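Putative peptidyl-arginine deiminase (Chlorobium tepidum, PDB 1XKN) probably hydrolyses the guanidinium group of agmatine or of peptidyl-arginine, as a putative deiminase of the Porphyromonas-type family. Local coordinates at residues 156-161 with 216-220; 269-273 with 283-287; 296-302 with 322-328. All coordinates share one frame; numbering follows the deposited sequence.

Contact 1 (156-161 with 216-220); sequences EGGAID and GHVDD
His217 and Glu156 meet through a nearly straight hydrogen bond, His217 NE2 donating to Glu156 OE2 at 2.7 Å with an N-H...O angle of 174°; the acceptor lies in the imidazole plane, whereas the carboxylate is met on its anti side and turned 31° from the ring. A bend at chi2 (106°) swings the Glu156 carboxylate to the ring edge. Its other oxygen, OE1, forms a salt bridge with Arg180, so both oxygens of this buried acid are engaged. A longer, more bent backbone bond joins Asp219 N to Gly158 O at 3.2 Å.

Face contacts complete the grip on the ring. The peptide between Gly158 and Ala159 lies flat over the imidazole, with Gly158 CA 4.3 Å from its centroid in a CH-pi contact. Glycine suits this place because a CB would collide with His217 ND1 and Asp219 OD2. The small methyl of Ala159 sits above the ring plane, just beyond the rim, on the peptide's side, its CB 3.6 Å from His217 CD2.

One water bridges the backbones, donating to Ala159 O and accepting from Val218 N, while Val218 CG1 packs 3.6 Å from Ala159 O. Asp219 turns its OD2 to His338 ND1.

The whole is a buried His-carboxylate pair at the starts of two short 3-10 turns, consistent with the polar core of the guanidine-modifying enzyme superfamily.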
ATOM      1  N   GLU A 156       9.277   2.461   2.735  1.00  3.69           N
ATOM      2  CA  GLU A 156       7.832   2.487   2.913  1.00  3.95           C
ATOM      3  C   GLU A 156       7.238   1.455   1.965  1.00  3.55           C
ATOM      4  O   GLU A 156       7.692   1.313   0.830  1.00  3.67           O
ATOM      5  CB  GLU A 156       7.254   3.862   2.567  1.00  5.84           C
ATOM      6  CG  GLU A 156       7.732   4.992   3.458  1.00  6.18           C
ATOM      7  CD  GLU A 156       8.732   5.891   2.767  1.00  6.89           C
ATOM      8  OE1 GLU A 156       9.694   6.329   3.433  1.00  7.93           O
ATOM      9  OE2 GLU A 156       8.547   6.176   1.563  1.00  8.19           O
ATOM     10  N   GLY A 157       6.218   0.743   2.426  1.00  4.13           N
ATOM     11  CA  GLY A 157       5.589  -0.256   1.584  1.00  4.17           C
ATOM     12  C   GLY A 157       4.988   0.340   0.324  1.00  4.40           C
ATOM     13  O   GLY A 157       4.909  -0.327  -0.709  1.00  6.10           O
ATOM     14  N   GLY A 158       4.566   1.597   0.402  1.00  4.50           N
ATOM     15  CA  GLY A 158       3.964   2.246  -0.748  1.00  5.00           C
ATOM     16  C   GLY A 158       4.969   2.648  -1.812  1.00  4.62           C
ATOM     17  O   GLY A 158       4.586   3.051  -2.915  1.00  4.28           O
ATOM     18  N   ALA A 159       6.254   2.532  -1.490  1.00  4.03           N
ATOM     19  CA  ALA A 159       7.314   2.894  -2.422  1.00  3.34           C
ATOM     20  C   ALA A 159       7.778   1.723  -3.281  1.00  3.81           C
ATOM     21  O   ALA A 159       8.592   1.893  -4.192  1.00  3.72           O
ATOM     22  CB  ALA A 159       8.498   3.479  -1.658  1.00  3.08           C
ATOM     23  N   ILE A 160       7.258   0.534  -2.998  1.00  2.99           N
ATOM     24  CA  ILE A 160       7.630  -0.653  -3.764  1.00  3.75           C
ATOM     25  C   ILE A 160       6.383  -1.442  -4.159  1.00  3.47           C
ATOM     26  O   ILE A 160       5.322  -1.279  -3.562  1.00  4.75           O
ATOM     27  CB  ILE A 160       8.568  -1.592  -2.953  1.00  3.72           C
ATOM     28  CG1 ILE A 160       7.870  -2.056  -1.675  1.00  5.81           C
ATOM     29  CG2 ILE A 160       9.868  -0.869  -2.617  1.00  4.73           C
ATOM     30  CD1 ILE A 160       8.598  -3.173  -0.949  1.00  6.39           C
ATOM     31  N   ASP A 161       6.512  -2.281  -5.182  1.00  3.69           N
ATOM     32  CA  ASP A 161       5.410  -3.115  -5.648  1.00  3.38           C
ATOM     33  C   ASP A 161       6.036  -4.336  -6.313  1.00  3.40           C
ATOM     34  O   ASP A 161       6.828  -4.201  -7.243  1.00  3.23           O
ATOM     35  CB  ASP A 161       4.535  -2.342  -6.639  1.00  4.54           C
ATOM     36  CG  ASP A 161       3.267  -3.091  -7.006  1.00  7.58           C
ATOM     37  OD1 ASP A 161       3.299  -3.887  -7.965  1.00 10.83           O
ATOM     38  OD2 ASP A 161       2.243  -2.891  -6.319  1.00  9.48           O
ATOM     39  N   GLY A 216       7.243  10.824  -4.673  1.00  6.42           N
ATOM     40  CA  GLY A 216       7.102   9.889  -5.777  1.00  6.16           C
ATOM     41  C   GLY A 216       6.772   8.429  -5.523  1.00  5.89           C
ATOM     42  O   GLY A 216       7.283   7.565  -6.229  1.00  6.25           O
ATOM     43  N   HIS A 217       5.917   8.130  -4.550  1.00  4.84           N
ATOM     44  CA  HIS A 217       5.565   6.732  -4.302  1.00  4.82           C
ATOM     45  C   HIS A 217       5.024   6.067  -5.555  1.00  4.55           C
ATOM     46  O   HIS A 217       4.168   6.618  -6.248  1.00  5.04           O
ATOM     47  CB  HIS A 217       4.520   6.613  -3.199  1.00  5.14           C
ATOM     48  CG  HIS A 217       5.107   6.405  -1.841  1.00  5.42           C
ATOM     49  ND1 HIS A 217       4.332   6.166  -0.728  1.00  6.46           N
ATOM     50  CD2 HIS A 217       6.392   6.404  -1.415  1.00  5.35           C
ATOM     51  CE1 HIS A 217       5.115   6.026   0.328  1.00  4.88           C
ATOM     52  NE2 HIS A 217       6.369   6.165  -0.063  1.00  6.19           N
ATOM     53  N   VAL A 218       5.513   4.866  -5.825  1.00  4.56           N
ATOM     54  CA  VAL A 218       5.087   4.125  -6.996  1.00  4.42           C
ATOM     55  C   VAL A 218       3.610   3.761  -6.890  1.00  4.61           C
ATOM     56  O   VAL A 218       2.909   3.715  -7.903  1.00  4.94           O
ATOM     57  CB  VAL A 218       5.934   2.835  -7.171  1.00  3.64           C
ATOM     58  CG1 VAL A 218       5.594   1.814  -6.092  1.00  5.37           C
ATOM     59  CG2 VAL A 218       5.722   2.257  -8.560  1.00  5.28           C
ATOM     60  N   ASP A 219       3.119   3.541  -5.671  1.00  3.84           N
ATOM     61  CA  ASP A 219       1.719   3.150  -5.514  1.00  5.02           C
ATOM     62  C   ASP A 219       0.692   4.244  -5.821  1.00  4.94           C
ATOM     63  O   ASP A 219      -0.499   4.080  -5.557  1.00  3.85           O
ATOM     64  CB  ASP A 219       1.474   2.510  -4.132  1.00  2.84           C
ATOM     65  CG  ASP A 219       1.320   3.518  -3.006  1.00  5.80           C
ATOM     66  OD1 ASP A 219       1.654   4.703  -3.189  1.00  5.97           O
ATOM     67  OD2 ASP A 219       0.857   3.105  -1.912  1.00  5.12           O
ATOM     68  N   ASP A 220       1.146   5.362  -6.382  1.00  6.15           N
ATOM     69  CA  ASP A 220       0.224   6.421  -6.784  1.00  6.73           C
ATOM     70  C   ASP A 220       0.314   6.491  -8.305  1.00  6.57           C
ATOM     71  O   ASP A 220      -0.269   7.377  -8.931  1.00  6.03           O
ATOM     72  CB  ASP A 220       0.619   7.785  -6.198  1.00  8.93           C
ATOM     73  CG  ASP A 220       0.095   7.997  -4.788  1.00  9.20           C
ATOM     74  OD1 ASP A 220      -0.955   7.420  -4.445  1.00 10.08           O
ATOM     75  OD2 ASP A 220       0.728   8.764  -4.030  1.00 11.84           O
TER
HETATM   76  O   HOH W   1       8.316   4.590  -4.969  1.00  5.24           O

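Contact 2 (269-273 with 283-287); sequences LPMPE and PASYA
Two irregular loops, one following strand 265-269 and the other leading to strand 290-291, meet here through a proline-tyrosine CH-pi contact. Pro272 CG sits over the centre of the Tyr286 ring, 3.5 Å from its centroid and 14° off the normal. A rigid, flat-sided pyrrolidine suits this place, since it can lie close against an aromatic face. The Tyr286 ring meets Pro270 differently: Pro270 O lies at the ring edge, 3.3 Å from Tyr286 CD2, while Pro270 CG packs 4.1 Å from the same carbon. With chi1 at -60°, the ring runs with Pro272 over one face and Pro270 O at its edge, and its OH is hydrogen-bonded to Asp306 OD1.

No direct hydrogen bond spans the loops. A water does so instead, donating to Pro270 O at 2.7 Å and accepting from Tyr286 N at 2.8 Å.

Selenomethionine at Met271 curls back through bends at chi2 and chi3, bringing its CE to 3.6 Å from Ala284 O. The small Ala284 accepts Pro272 alongside, their CB atoms 4.2 Å apart. Ser285 OG accepts from Ala287 N at 3.2 Å and also bonds Asp220 O; the first bond defines an ST turn, which holds a bend in the chain.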
ATOM      1  N   LEU A 269      -4.360   3.140 -17.155  1.00  4.13           N
ATOM      2  CA  LEU A 269      -5.416   3.508 -16.225  1.00  6.34           C
ATOM      3  C   LEU A 269      -5.569   5.014 -16.329  1.00  5.80           C
ATOM      4  O   LEU A 269      -4.597   5.727 -16.573  1.00  7.52           O
ATOM      5  CB  LEU A 269      -5.039   3.136 -14.785  1.00  7.08           C
ATOM      6  CG  LEU A 269      -5.536   1.782 -14.264  1.00 11.76           C
ATOM      7  CD1 LEU A 269      -4.962   1.517 -12.882  1.00 14.55           C
ATOM      8  CD2 LEU A 269      -7.058   1.782 -14.217  1.00 10.82           C
ATOM      9  N   PRO A 270      -6.796   5.524 -16.179  1.00  5.97           N
ATOM     10  CA  PRO A 270      -6.950   6.974 -16.265  1.00  5.66           C
ATOM     11  C   PRO A 270      -6.469   7.604 -14.965  1.00  5.86           C
ATOM     12  O   PRO A 270      -6.183   6.897 -13.996  1.00  4.89           O
ATOM     13  CB  PRO A 270      -8.455   7.147 -16.470  1.00  8.27           C
ATOM     14  CG  PRO A 270      -9.025   5.989 -15.708  1.00  9.66           C
ATOM     15  CD  PRO A 270      -8.101   4.851 -16.068  1.00  6.55           C
HETATM   16  N   MSE A 271      -6.342   8.925 -14.964  1.00  5.57           N
HETATM   17  CA  MSE A 271      -5.965   9.659 -13.765  1.00  4.14           C
HETATM   18  C   MSE A 271      -7.256  10.360 -13.382  1.00  5.17           C
HETATM   19  O   MSE A 271      -8.068  10.682 -14.244  1.00  6.56           O
HETATM   20  CB  MSE A 271      -4.903  10.719 -14.061  1.00  6.60           C
HETATM   21  CG  MSE A 271      -3.465  10.231 -14.004  1.00  6.72           C
HETATM   22 SE   MSE A 271      -2.889   9.710 -12.235  1.00 11.43          SE
HETATM   23  CE  MSE A 271      -2.762  11.503 -11.484  1.00  9.85           C
ATOM     24  N   PRO A 272      -7.483  10.578 -12.084  1.00  4.55           N
ATOM     25  CA  PRO A 272      -8.714  11.261 -11.677  1.00  5.37           C
ATOM     26  C   PRO A 272      -8.671  12.692 -12.198  1.00  6.15           C
ATOM     27  O   PRO A 272      -7.589  13.218 -12.465  1.00  6.37           O
ATOM     28  CB  PRO A 272      -8.637  11.228 -10.153  1.00  6.75           C
ATOM     29  CG  PRO A 272      -7.852   9.987  -9.875  1.00  7.25           C
ATOM     30  CD  PRO A 272      -6.764  10.037 -10.920  1.00  6.20           C
ATOM     31  N   GLU A 273      -9.828  13.322 -12.363  1.00  6.21           N
ATOM     32  CA  GLU A 273      -9.825  14.714 -12.793  1.00  6.17           C
ATOM     33  C   GLU A 273      -9.174  15.430 -11.620  1.00  5.60           C
ATOM     34  O   GLU A 273      -9.299  14.991 -10.482  1.00  5.59           O
ATOM     35  CB  GLU A 273     -11.247  15.227 -13.011  1.00  8.53           C
ATOM     36  CG  GLU A 273     -11.827  14.817 -14.349  1.00 10.35           C
ATOM     37  CD  GLU A 273     -13.285  15.207 -14.503  1.00 13.56           C
ATOM     38  OE1 GLU A 273     -13.799  15.978 -13.664  1.00 14.46           O
ATOM     39  OE2 GLU A 273     -13.907  14.749 -15.481  1.00 15.84           O
ATOM     40  N   PRO A 283      -2.755  14.561  -4.417  1.00  3.16           N
ATOM     41  CA  PRO A 283      -2.289  13.384  -5.161  1.00  3.79           C
ATOM     42  C   PRO A 283      -3.314  12.277  -5.399  1.00  2.76           C
ATOM     43  O   PRO A 283      -3.059  11.107  -5.113  1.00  3.68           O
ATOM     44  CB  PRO A 283      -1.105  12.910  -4.326  1.00  2.96           C
ATOM     45  CG  PRO A 283      -1.574  13.183  -2.931  1.00  4.01           C
ATOM     46  CD  PRO A 283      -2.236  14.550  -3.036  1.00  3.94           C
ATOM     47  N   ALA A 284      -4.470  12.650  -5.938  1.00  3.10           N
ATOM     48  CA  ALA A 284      -5.529  11.688  -6.224  1.00  3.62           C
ATOM     49  C   ALA A 284      -5.105  10.751  -7.351  1.00  3.43           C
ATOM     50  O   ALA A 284      -4.665  11.201  -8.410  1.00  5.12           O
ATOM     51  CB  ALA A 284      -6.804  12.427  -6.615  1.00  3.62           C
ATOM     52  N   SER A 285      -5.245   9.448  -7.129  1.00  3.73           N
ATOM     53  CA  SER A 285      -4.872   8.473  -8.144  1.00  3.37           C
ATOM     54  C   SER A 285      -5.567   7.130  -7.972  1.00  4.85           C
ATOM     55  O   SER A 285      -5.630   6.588  -6.870  1.00  5.06           O
ATOM     56  CB  SER A 285      -3.362   8.249  -8.135  1.00  5.19           C
ATOM     57  OG  SER A 285      -3.012   7.234  -9.062  1.00  5.51           O
ATOM     58  N   TYR A 286      -6.088   6.599  -9.071  1.00  3.59           N
ATOM     59  CA  TYR A 286      -6.764   5.310  -9.034  1.00  3.90           C
ATOM     60  C   TYR A 286      -5.779   4.169  -8.830  1.00  2.78           C
ATOM     61  O   TYR A 286      -6.183   3.055  -8.511  1.00  3.98           O
ATOM     62  CB  TYR A 286      -7.548   5.077 -10.326  1.00  3.83           C
ATOM     63  CG  TYR A 286      -8.608   6.119 -10.595  1.00  3.43           C
ATOM     64  CD1 TYR A 286      -9.637   6.347  -9.682  1.00  3.13           C
ATOM     65  CD2 TYR A 286      -8.579   6.879 -11.759  1.00  3.90           C
ATOM     66  CE1 TYR A 286     -10.616   7.313  -9.924  1.00  5.48           C
ATOM     67  CE2 TYR A 286      -9.548   7.845 -12.015  1.00  3.47           C
ATOM     68  CZ  TYR A 286     -10.561   8.058 -11.095  1.00  4.54           C
ATOM     69  OH  TYR A 286     -11.512   9.016 -11.350  1.00  4.46           O
ATOM     70  N   ALA A 287      -4.490   4.434  -9.020  1.00  2.61           N
ATOM     71  CA  ALA A 287      -3.488   3.391  -8.835  1.00  1.60           C
ATOM     72  C   ALA A 287      -3.346   3.049  -7.355  1.00  2.47           C
ATOM     73  O   ALA A 287      -2.771   2.019  -7.003  1.00  1.83           O
ATOM     74  CB  ALA A 287      -2.141   3.838  -9.392  1.00  2.64           C
TER
HETATM   75  O   HOH W   2      -4.912   6.928 -11.561  1.00  5.41           O

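Contact 3 (296-302 with 322-328); sequences VLVPTYR and VVGIDCS
Backbone hydrogen bonds pair Val296-Thr300 with Val322-Asp326 as parallel strands, their axes 37° apart. Val296 O receives Val323 N at 2.8 Å, and the ladder runs on through Val298 and Thr300 to Cys327 N. Pro299 fits because its nitrogen faces away from this partner strand.

Apolar contacts cover both faces. Val298 CG2 meets Val322 CG1 at 3.7 Å on one; on the other, Leu297 lies beside Val323, and Pro299 CB rests 3.5 Å from Cys327 SG. The beta-branched valines suit the extended backbone, while Gly324 spares Thr300 CG2 a clash.

Charge closes the far end. Arg302, extended from CG to NE, grips Asp326 OD2 side-on, with NH2 at 2.8 Å on the syn lone pair and NE at 3.1 Å from above the carboxylate plane. Ser328 CB covers a guanidinium face. Asp326 OD1 takes Ser328 OG at 2.6 Å and Ser328 N in an Asx turn, so both carboxylate oxygens are held. A water joins Thr300 OG1, Arg302 N and Asp326 OD1.

Helix 305-316 links the strands as a beta-alpha-beta unit and covers the Val298 and Val322 face; helix 36-50 packs against Leu297 and Ile325, and strand 290-291 flanks strand 295-300.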
ATOM      1  N   VAL A 296     -11.620  -5.647  -4.757  1.00  4.08           N
ATOM      2  CA  VAL A 296     -10.552  -4.707  -5.034  1.00  3.89           C
ATOM      3  C   VAL A 296     -11.204  -3.375  -4.707  1.00  3.05           C
ATOM      4  O   VAL A 296     -12.268  -3.050  -5.239  1.00  3.59           O
ATOM      5  CB  VAL A 296     -10.112  -4.744  -6.509  1.00  3.06           C
ATOM      6  CG1 VAL A 296      -9.010  -3.710  -6.749  1.00  4.01           C
ATOM      7  CG2 VAL A 296      -9.596  -6.140  -6.854  1.00  3.72           C
ATOM      8  N   LEU A 297     -10.581  -2.625  -3.808  1.00  3.05           N
ATOM      9  CA  LEU A 297     -11.118  -1.343  -3.380  1.00  2.95           C
ATOM     10  C   LEU A 297     -10.373  -0.215  -4.070  1.00  2.92           C
ATOM     11  O   LEU A 297      -9.169  -0.048  -3.896  1.00  3.23           O
ATOM     12  CB  LEU A 297     -11.008  -1.226  -1.858  1.00  3.81           C
ATOM     13  CG  LEU A 297     -11.644  -2.408  -1.108  1.00  4.12           C
ATOM     14  CD1 LEU A 297     -11.429  -2.245   0.387  1.00  6.77           C
ATOM     15  CD2 LEU A 297     -13.128  -2.492  -1.432  1.00  6.11           C
ATOM     16  N   VAL A 298     -11.109   0.560  -4.857  1.00  2.41           N
ATOM     17  CA  VAL A 298     -10.530   1.653  -5.619  1.00  3.39           C
ATOM     18  C   VAL A 298     -10.980   3.017  -5.120  1.00  3.90           C
ATOM     19  O   VAL A 298     -12.170   3.248  -4.901  1.00  3.92           O
ATOM     20  CB  VAL A 298     -10.924   1.528  -7.101  1.00  4.96           C
ATOM     21  CG1 VAL A 298     -10.217   2.587  -7.926  1.00  5.01           C
ATOM     22  CG2 VAL A 298     -10.591   0.135  -7.598  1.00  6.08           C
ATOM     23  N   PRO A 299     -10.030   3.941  -4.921  1.00  3.51           N
ATOM     24  CA  PRO A 299     -10.435   5.267  -4.450  1.00  3.15           C
ATOM     25  C   PRO A 299     -11.113   6.019  -5.594  1.00  4.29           C
ATOM     26  O   PRO A 299     -10.658   5.952  -6.737  1.00  4.50           O
ATOM     27  CB  PRO A 299      -9.108   5.903  -4.037  1.00  3.73           C
ATOM     28  CG  PRO A 299      -8.130   5.293  -4.998  1.00  4.68           C
ATOM     29  CD  PRO A 299      -8.564   3.842  -5.046  1.00  4.61           C
ATOM     30  N   THR A 300     -12.213   6.708  -5.302  1.00  3.89           N
ATOM     31  CA  THR A 300     -12.906   7.471  -6.333  1.00  2.42           C
ATOM     32  C   THR A 300     -12.945   8.943  -5.952  1.00  3.47           C
ATOM     33  O   THR A 300     -12.892   9.293  -4.766  1.00  2.34           O
ATOM     34  CB  THR A 300     -14.335   6.948  -6.603  1.00  4.16           C
ATOM     35  OG1 THR A 300     -15.097   6.947  -5.392  1.00  6.62           O
ATOM     36  CG2 THR A 300     -14.277   5.537  -7.179  1.00  5.39           C
ATOM     37  N   TYR A 301     -13.036   9.804  -6.962  1.00  4.18           N
ATOM     38  CA  TYR A 301     -13.011  11.241  -6.736  1.00  4.53           C
ATOM     39  C   TYR A 301     -14.113  12.053  -7.399  1.00  5.41           C
ATOM     40  O   TYR A 301     -13.856  13.099  -7.996  1.00  5.94           O
ATOM     41  CB  TYR A 301     -11.637  11.761  -7.151  1.00  5.07           C
ATOM     42  CG  TYR A 301     -10.553  11.162  -6.291  1.00  4.54           C
ATOM     43  CD1 TYR A 301     -10.326  11.645  -5.008  1.00  5.30           C
ATOM     44  CD2 TYR A 301      -9.822  10.054  -6.718  1.00  4.45           C
ATOM     45  CE1 TYR A 301      -9.410  11.047  -4.164  1.00  5.96           C
ATOM     46  CE2 TYR A 301      -8.892   9.437  -5.877  1.00  5.20           C
ATOM     47  CZ  TYR A 301      -8.698   9.944  -4.598  1.00  5.20           C
ATOM     48  OH  TYR A 301      -7.814   9.349  -3.736  1.00  6.10           O
ATOM     49  N   ARG A 302     -15.340  11.561  -7.277  1.00  5.14           N
ATOM     50  CA  ARG A 302     -16.515  12.232  -7.815  1.00  5.14           C
ATOM     51  C   ARG A 302     -16.360  12.803  -9.223  1.00  5.24           C
ATOM     52  O   ARG A 302     -16.565  13.997  -9.444  1.00  7.27           O
ATOM     53  CB  ARG A 302     -16.947  13.348  -6.854  1.00  4.81           C
ATOM     54  CG  ARG A 302     -17.198  12.852  -5.438  1.00  4.92           C
ATOM     55  CD  ARG A 302     -17.488  13.978  -4.454  1.00  6.95           C
ATOM     56  NE  ARG A 302     -17.526  13.468  -3.084  1.00  7.73           N
ATOM     57  CZ  ARG A 302     -17.608  14.225  -1.994  1.00  8.84           C
ATOM     58  NH1 ARG A 302     -17.667  15.547  -2.098  1.00 10.45           N
ATOM     59  NH2 ARG A 302     -17.620  13.657  -0.796  1.00  9.84           N
ATOM     60  N   VAL A 322     -14.862  -5.391  -7.927  1.00  6.11           N
ATOM     61  CA  VAL A 322     -14.198  -4.094  -7.820  1.00  6.81           C
ATOM     62  C   VAL A 322     -15.180  -3.057  -7.284  1.00  5.17           C
ATOM     63  O   VAL A 322     -16.179  -2.741  -7.930  1.00  8.73           O
ATOM     64  CB  VAL A 322     -13.638  -3.633  -9.185  1.00  5.93           C
ATOM     65  CG1 VAL A 322     -12.959  -2.274  -9.035  1.00  7.31           C
ATOM     66  CG2 VAL A 322     -12.645  -4.660  -9.709  1.00  9.47           C
ATOM     67  N   VAL A 323     -14.882  -2.536  -6.097  1.00  6.02           N
ATOM     68  CA  VAL A 323     -15.742  -1.560  -5.428  1.00  5.79           C
ATOM     69  C   VAL A 323     -15.059  -0.219  -5.196  1.00  5.96           C
ATOM     70  O   VAL A 323     -13.916  -0.165  -4.744  1.00  5.13           O
ATOM     71  CB  VAL A 323     -16.203  -2.102  -4.055  1.00  6.93           C
ATOM     72  CG1 VAL A 323     -17.039  -1.064  -3.327  1.00  8.29           C
ATOM     73  CG2 VAL A 323     -16.989  -3.383  -4.245  1.00 10.73           C
ATOM     74  N   GLY A 324     -15.771   0.861  -5.497  1.00  4.82           N
ATOM     75  CA  GLY A 324     -15.215   2.180  -5.291  1.00  5.63           C
ATOM     76  C   GLY A 324     -15.534   2.717  -3.908  1.00  4.90           C
ATOM     77  O   GLY A 324     -16.564   2.386  -3.319  1.00  5.51           O
ATOM     78  N   ILE A 325     -14.626   3.526  -3.378  1.00  4.73           N
ATOM     79  CA  ILE A 325     -14.809   4.157  -2.076  1.00  4.45           C
ATOM     80  C   ILE A 325     -14.424   5.616  -2.287  1.00  5.53           C
ATOM     81  O   ILE A 325     -13.302   5.912  -2.695  1.00  4.00           O
ATOM     82  CB  ILE A 325     -13.899   3.522  -0.995  1.00  5.55           C
ATOM     83  CG1 ILE A 325     -14.348   2.079  -0.731  1.00  6.05           C
ATOM     84  CG2 ILE A 325     -13.956   4.347   0.293  1.00  5.87           C
ATOM     85  CD1 ILE A 325     -13.532   1.344   0.324  1.00  8.12           C
ATOM     86  N   ASP A 326     -15.367   6.521  -2.037  1.00  5.01           N
ATOM     87  CA  ASP A 326     -15.112   7.943  -2.221  1.00  5.00           C
ATOM     88  C   ASP A 326     -14.015   8.422  -1.287  1.00  3.92           C
ATOM     89  O   ASP A 326     -14.154   8.367  -0.063  1.00  5.39           O
ATOM     90  CB  ASP A 326     -16.396   8.750  -1.988  1.00  5.24           C
ATOM     91  CG  ASP A 326     -16.173  10.250  -2.111  1.00  9.16           C
ATOM     92  OD1 ASP A 326     -15.352  10.670  -2.955  1.00  5.82           O
ATOM     93  OD2 ASP A 326     -16.835  11.010  -1.373  1.00 13.51           O
ATOM     94  N   CYS A 327     -12.920   8.888  -1.878  1.00  2.81           N
ATOM     95  CA  CYS A 327     -11.781   9.365  -1.108  1.00  3.79           C
ATOM     96  C   CYS A 327     -11.558  10.863  -1.261  1.00  3.24           C
ATOM     97  O   CYS A 327     -10.455  11.363  -1.038  1.00  2.85           O
ATOM     98  CB  CYS A 327     -10.526   8.594  -1.521  1.00  2.65           C
ATOM     99  SG  CYS A 327     -10.528   6.864  -0.971  1.00  5.38           S
ATOM    100  N   SER A 328     -12.617  11.575  -1.631  1.00  4.53           N
ATOM    101  CA  SER A 328     -12.547  13.019  -1.808  1.00  5.15           C
ATOM    102  C   SER A 328     -12.016  13.714  -0.558  1.00  5.81           C
ATOM    103  O   SER A 328     -11.293  14.705  -0.650  1.00  5.81           O
ATOM    104  CB  SER A 328     -13.929  13.573  -2.161  1.00  7.52           C
ATOM    105  OG  SER A 328     -14.374  13.067  -3.408  1.00  7.00           O
TER
HETATM  106  O   HOH W   3     -16.133   9.426  -5.434  1.00  8.44           O

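In the fold
From the N terminus the three contacts follow in series, none enclosing or crossing another. Contact 1 closes a loop of 54 residues that includes strands 167-171 and 201-205 and brings its two turns together near the centre of the chain. Contact 2 closes a short loop of nine residues holding strands 276-277 and 280-281. Contact 3 closes the crossover through helix 305-316. Contact 2 is the link between the others: residues 283-287 touch contact 1 chiefly where Ser285 probably hydrogen-bonds the backbone of Asp220, with Ala287 packed beside it, and touch contact 3 where Tyr286 and Ala284 meet Pro299 and Tyr301. Contacts 1 and 3 do not touch, their nearest atoms being about 7 Å apart.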